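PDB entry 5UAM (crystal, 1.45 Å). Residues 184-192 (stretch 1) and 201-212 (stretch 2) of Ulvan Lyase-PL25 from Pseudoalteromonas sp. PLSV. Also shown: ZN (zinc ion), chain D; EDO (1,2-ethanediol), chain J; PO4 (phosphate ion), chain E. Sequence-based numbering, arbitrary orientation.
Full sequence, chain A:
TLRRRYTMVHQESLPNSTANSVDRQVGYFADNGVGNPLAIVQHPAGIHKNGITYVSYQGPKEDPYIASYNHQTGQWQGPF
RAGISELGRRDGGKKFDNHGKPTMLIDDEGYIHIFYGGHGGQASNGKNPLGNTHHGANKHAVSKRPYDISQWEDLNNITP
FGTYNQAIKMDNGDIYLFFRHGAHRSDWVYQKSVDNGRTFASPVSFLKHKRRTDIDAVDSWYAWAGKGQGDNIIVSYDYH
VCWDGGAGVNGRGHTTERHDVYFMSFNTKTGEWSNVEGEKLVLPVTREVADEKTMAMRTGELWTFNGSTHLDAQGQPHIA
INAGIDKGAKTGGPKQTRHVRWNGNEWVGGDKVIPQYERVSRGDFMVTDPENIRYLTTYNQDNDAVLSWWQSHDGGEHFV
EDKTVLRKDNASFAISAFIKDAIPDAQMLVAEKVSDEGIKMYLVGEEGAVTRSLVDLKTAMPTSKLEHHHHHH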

# COMPACT_ATOMS: atom_id res chain seq x y z
N HIS A 184 -11.94 -6.39 -9.82
CA HIS A 184 -12.66 -6.63 -8.56
C HIS A 184 -12.98 -8.09 -8.32
O HIS A 184 -12.92 -8.57 -7.17
N ARG A 185 -13.43 -8.79 -9.35
CA ARG A 185 -14.03 -10.09 -9.16
C ARG A 185 -12.93 -11.13 -9.36
O ARG A 185 -12.93 -11.93 -10.30
N SER A 186 -11.98 -11.10 -8.42
CA SER A 186 -10.75 -11.85 -8.53
C SER A 186 -10.29 -12.31 -7.16
O SER A 186 -10.52 -11.63 -6.15
N ASP A 187 -9.61 -13.44 -7.14
CA ASP A 187 -8.95 -13.86 -5.91
C ASP A 187 -7.75 -12.97 -5.63
O ASP A 187 -7.15 -12.37 -6.53
N TRP A 188 -7.38 -12.88 -4.35
CA TRP A 188 -6.07 -12.37 -3.95
C TRP A 188 -5.13 -13.54 -3.82
O TRP A 188 -5.52 -14.61 -3.34
N VAL A 189 -3.89 -13.33 -4.25
CA VAL A 189 -2.92 -14.40 -4.39
C VAL A 189 -1.55 -13.91 -3.93
O VAL A 189 -1.30 -12.72 -3.78
N TYR A 190 -0.64 -14.86 -3.80
CA TYR A 190 0.78 -14.54 -3.86
C TYR A 190 1.47 -15.40 -4.90
O TYR A 190 1.01 -16.49 -5.26
N GLN A 191 2.60 -14.87 -5.40
CA GLN A 191 3.56 -15.66 -6.14
C GLN A 191 4.88 -15.64 -5.40
O GLN A 191 5.33 -14.59 -4.93
N LYS A 192 5.49 -16.82 -5.31
CA LYS A 192 6.70 -17.05 -4.52
C LYS A 192 7.88 -17.31 -5.45
O LYS A 192 7.79 -18.09 -6.40
N ALA A 201 6.77 -19.13 -8.90
CA ALA A 201 5.81 -20.21 -8.95
C ALA A 201 4.41 -19.68 -9.26
O ALA A 201 4.13 -18.47 -9.17
N SER A 202 3.51 -20.60 -9.60
CA SER A 202 2.15 -20.21 -9.95
C SER A 202 1.46 -19.56 -8.75
O SER A 202 1.76 -19.88 -7.59
N PRO A 203 0.51 -18.66 -9.01
CA PRO A 203 -0.20 -18.00 -7.91
C PRO A 203 -0.90 -18.99 -6.99
O PRO A 203 -1.48 -20.00 -7.42
N VAL A 204 -0.89 -18.63 -5.71
CA VAL A 204 -1.61 -19.33 -4.65
C VAL A 204 -2.69 -18.38 -4.13
O VAL A 204 -2.38 -17.28 -3.65
N SER A 205 -3.96 -18.81 -4.24
CA SER A 205 -5.08 -17.99 -3.80
C SER A 205 -5.23 -18.05 -2.28
O SER A 205 -5.33 -19.14 -1.72
N PHE A 206 -5.30 -16.88 -1.63
CA PHE A 206 -5.55 -16.84 -0.19
C PHE A 206 -6.86 -16.17 0.20
O PHE A 206 -7.35 -16.41 1.32
N LEU A 207 -7.49 -15.41 -0.69
CA LEU A 207 -8.84 -14.90 -0.47
C LEU A 207 -9.66 -15.20 -1.71
O LEU A 207 -9.23 -14.93 -2.83
N LYS A 208 -10.84 -15.77 -1.50
CA LYS A 208 -11.71 -16.26 -2.57
C LYS A 208 -12.74 -15.22 -2.99
O LYS A 208 -13.50 -14.71 -2.16
N HIS A 209 -12.83 -14.97 -4.30
CA HIS A 209 -13.99 -14.31 -4.87
C HIS A 209 -14.97 -15.36 -5.38
O HIS A 209 -14.58 -16.43 -5.84
N LYS A 210 -16.26 -15.04 -5.29
CA LYS A 210 -17.32 -15.97 -5.70
C LYS A 210 -18.66 -15.26 -5.59
O LYS A 210 -18.77 -14.22 -4.92
N ARG A 211 -19.67 -15.81 -6.25
CA ARG A 211 -21.01 -15.26 -6.15
C ARG A 211 -21.55 -15.48 -4.75
O ARG A 211 -21.38 -16.55 -4.16
N ARG A 212 -22.23 -14.47 -4.23
CA ARG A 212 -23.05 -14.66 -3.05
C ARG A 212 -24.34 -15.38 -3.39
O ARG A 212 -24.90 -15.24 -4.49

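Strands 188-192 and 204-207 pair antiparallel, with a bulge where Trp188 O accepts from both Phe206 N (2.9 Å) and, weakly, Leu207 N (3.4 Å). At the bulge Phe206 has no bridge partner and its CA-to-CB bond points sideways, yet with chi1 p (68°) its ring comes nearer, one face against Trp188 CB, 3.6 Å from Phe206 CZ. Tyr190, also p (66°), follows the same rule: its ring lies over its bridge partner, Tyr190 CZ 3.6 Å from Val204 CB, while its edge meets Phe206. Trp188 (chi1 m) lies on the sheet face that carries Leu207, Tyr190 and Val204, but its indole leads off. On the face with Val189 and Ser205, Val189 CB packs 3.9 Å from Pro203 CB.

Asp187 is the polar hub. With chi1 m and chi2 near 5°, its carboxylate reaches the second stretch: Asp187 OD2 accepts from Ser205 OG (2.8 Å), and Asp187 OD1 accepts from His209 N (3.0 Å) and His209 ND1 (2.8 Å). His209, with chi1 at 90°, presents its ring edge to Asp187 OD1, and Arg185 O lies over one face. Ethanediol and a water each link Asp187 to Lys208 NZ.

At the far end, extended Gln191 (m, t) sends Gln191 NE2 to Ala201 O (2.9 Å), and a water joins Lys192 N to Ser202 O. His184 starts sideways and its end leads off from the second stretch; His184 ND1 binds the zinc ion at 2.1 Å, and His184 NE2 donates to phosphate O1 at 2.5 Å.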

# COMPACT_ATOMS: atom_id res chain seq x y z
CB HIS A 184 -13.98 -5.91 -8.54
CG HIS A 184 -13.85 -4.46 -8.30
ND1 HIS A 184 -14.88 -3.68 -7.83
CD2 HIS A 184 -12.79 -3.63 -8.48
CE1 HIS A 184 -14.47 -2.43 -7.73
NE2 HIS A 184 -13.20 -2.37 -8.11
CB ARG A 185 -15.24 -10.26 -10.06
CG ARG A 185 -16.33 -9.27 -9.66
CD ARG A 185 -17.61 -9.40 -10.46
NE ARG A 185 -18.68 -8.67 -9.80
CZ ARG A 185 -19.96 -8.75 -10.13
NH1 ARG A 185 -20.34 -9.54 -11.14
NH2 ARG A 185 -20.86 -8.06 -9.46
CB SER A 186 -9.62 -10.99 -9.12
OG SER A 186 -9.99 -10.43 -10.37
CB ASP A 187 -8.42 -15.28 -6.04
CG ASP A 187 -9.50 -16.36 -6.10
OD1 ASP A 187 -10.73 -16.09 -6.13
OD2 ASP A 187 -9.09 -17.55 -6.12
CB TRP A 188 -6.13 -11.57 -2.65
CG TRP A 188 -6.69 -10.21 -2.87
CD1 TRP A 188 -7.97 -9.91 -3.21
CD2 TRP A 188 -5.99 -8.97 -2.81
NE1 TRP A 188 -8.12 -8.55 -3.35
CE2 TRP A 188 -6.92 -7.96 -3.10
CE3 TRP A 188 -4.67 -8.62 -2.53
CZ2 TRP A 188 -6.58 -6.60 -3.11
CZ3 TRP A 188 -4.33 -7.23 -2.55
CH2 TRP A 188 -5.28 -6.28 -2.83
CB VAL A 189 -2.79 -14.87 -5.85
CG1 VAL A 189 -4.14 -15.28 -6.43
CG2 VAL A 189 -2.17 -13.76 -6.70
CB TYR A 190 1.47 -14.71 -2.49
CG TYR A 190 1.53 -16.13 -1.97
CD1 TYR A 190 2.53 -17.00 -2.37
CD2 TYR A 190 0.60 -16.60 -1.04
CE1 TYR A 190 2.60 -18.30 -1.88
CE2 TYR A 190 0.67 -17.89 -0.55
CZ TYR A 190 1.68 -18.75 -0.97
OH TYR A 190 1.73 -20.03 -0.46
CB GLN A 191 3.75 -15.15 -7.57
CG GLN A 191 2.55 -15.38 -8.47
CD GLN A 191 2.82 -15.09 -9.92
OE1 GLN A 191 2.49 -14.02 -10.45
NE2 GLN A 191 3.43 -16.06 -10.58
CB LYS A 192 6.50 -18.27 -3.60
CG LYS A 192 7.71 -18.65 -2.75
CD LYS A 192 7.45 -19.91 -1.95
CE LYS A 192 8.66 -20.30 -1.17
NZ LYS A 192 8.42 -21.54 -0.38
CB ALA A 201 5.81 -21.00 -7.64
CB SER A 202 1.35 -21.42 -10.40
OG SER A 202 1.86 -21.91 -11.64
CB PRO A 203 -1.20 -17.10 -8.63
CG PRO A 203 -0.56 -16.81 -9.95
CD PRO A 203 0.15 -18.07 -10.31
CB VAL A 204 -0.65 -19.71 -3.51
CG1 VAL A 204 -1.41 -20.36 -2.35
CG2 VAL A 204 0.44 -20.62 -4.00
CB SER A 205 -6.40 -18.45 -4.42
OG SER A 205 -6.43 -18.21 -5.81
CB PHE A 206 -4.36 -16.25 0.60
CG PHE A 206 -4.11 -14.79 0.35
CD1 PHE A 206 -3.26 -14.36 -0.66
CD2 PHE A 206 -4.72 -13.84 1.15
CE1 PHE A 206 -3.04 -13.02 -0.87
CE2 PHE A 206 -4.50 -12.50 0.95
CZ PHE A 206 -3.66 -12.08 -0.07
CB LEU A 207 -8.88 -13.39 -0.20
CG LEU A 207 -8.43 -13.00 1.21
CD1 LEU A 207 -8.11 -11.50 1.27
CD2 LEU A 207 -9.48 -13.36 2.23
CB LYS A 208 -12.47 -17.47 -2.04
CG LYS A 208 -13.48 -18.07 -3.00
CD LYS A 208 -12.76 -18.77 -4.15
CE LYS A 208 -13.73 -19.65 -4.89
NZ LYS A 208 -13.05 -20.38 -6.00
CB HIS A 209 -13.59 -13.38 -6.03
CG HIS A 209 -13.58 -14.04 -7.37
ND1 HIS A 209 -12.52 -14.81 -7.82
CD2 HIS A 209 -14.51 -14.07 -8.36
CE1 HIS A 209 -12.80 -15.27 -9.02
NE2 HIS A 209 -13.99 -14.84 -9.38
CB LYS A 210 -17.35 -17.24 -4.84
CG LYS A 210 -17.48 -16.98 -3.32
CD LYS A 210 -17.67 -18.30 -2.58
CE LYS A 210 -17.59 -18.14 -1.07
NZ LYS A 210 -18.68 -17.28 -0.54
CB ARG A 211 -21.98 -15.96 -7.11
CG ARG A 211 -21.62 -15.92 -8.59
CD ARG A 211 -21.90 -14.57 -9.25
NE ARG A 211 -23.16 -13.96 -8.83
CZ ARG A 211 -23.56 -12.76 -9.23
NH1 ARG A 211 -22.83 -12.04 -10.08
NH2 ARG A 211 -24.71 -12.27 -8.78
CB ARG A 212 -23.37 -13.31 -2.42
CG ARG A 212 -22.12 -12.68 -1.92
CD ARG A 212 -22.39 -11.44 -1.19
NE ARG A 212 -23.22 -11.64 -0.01
CZ ARG A 212 -23.05 -10.97 1.12
NH1 ARG A 212 -22.06 -10.09 1.24
NH2 ARG A 212 -23.87 -11.18 2.15
ZN ZN D . -16.79 -4.18 -7.23
C1 EDO J . -11.36 -18.62 -8.72
O1 EDO J . -12.12 -18.22 -7.57
C2 EDO J . -12.25 -19.40 -9.68
O2 EDO J . -13.36 -18.57 -10.07
P PO4 E . -10.14 -0.80 -7.98
O1 PO4 E . -11.56 -0.46 -8.40
O2 PO4 E . -10.16 -1.76 -6.86
O3 PO4 E . -9.54 0.50 -7.53
O4 PO4 E . -9.43 -1.41 -9.18
O HOH W 1 -9.97 -20.14 -5.71
O HOH W 2 3.68 -19.08 -5.71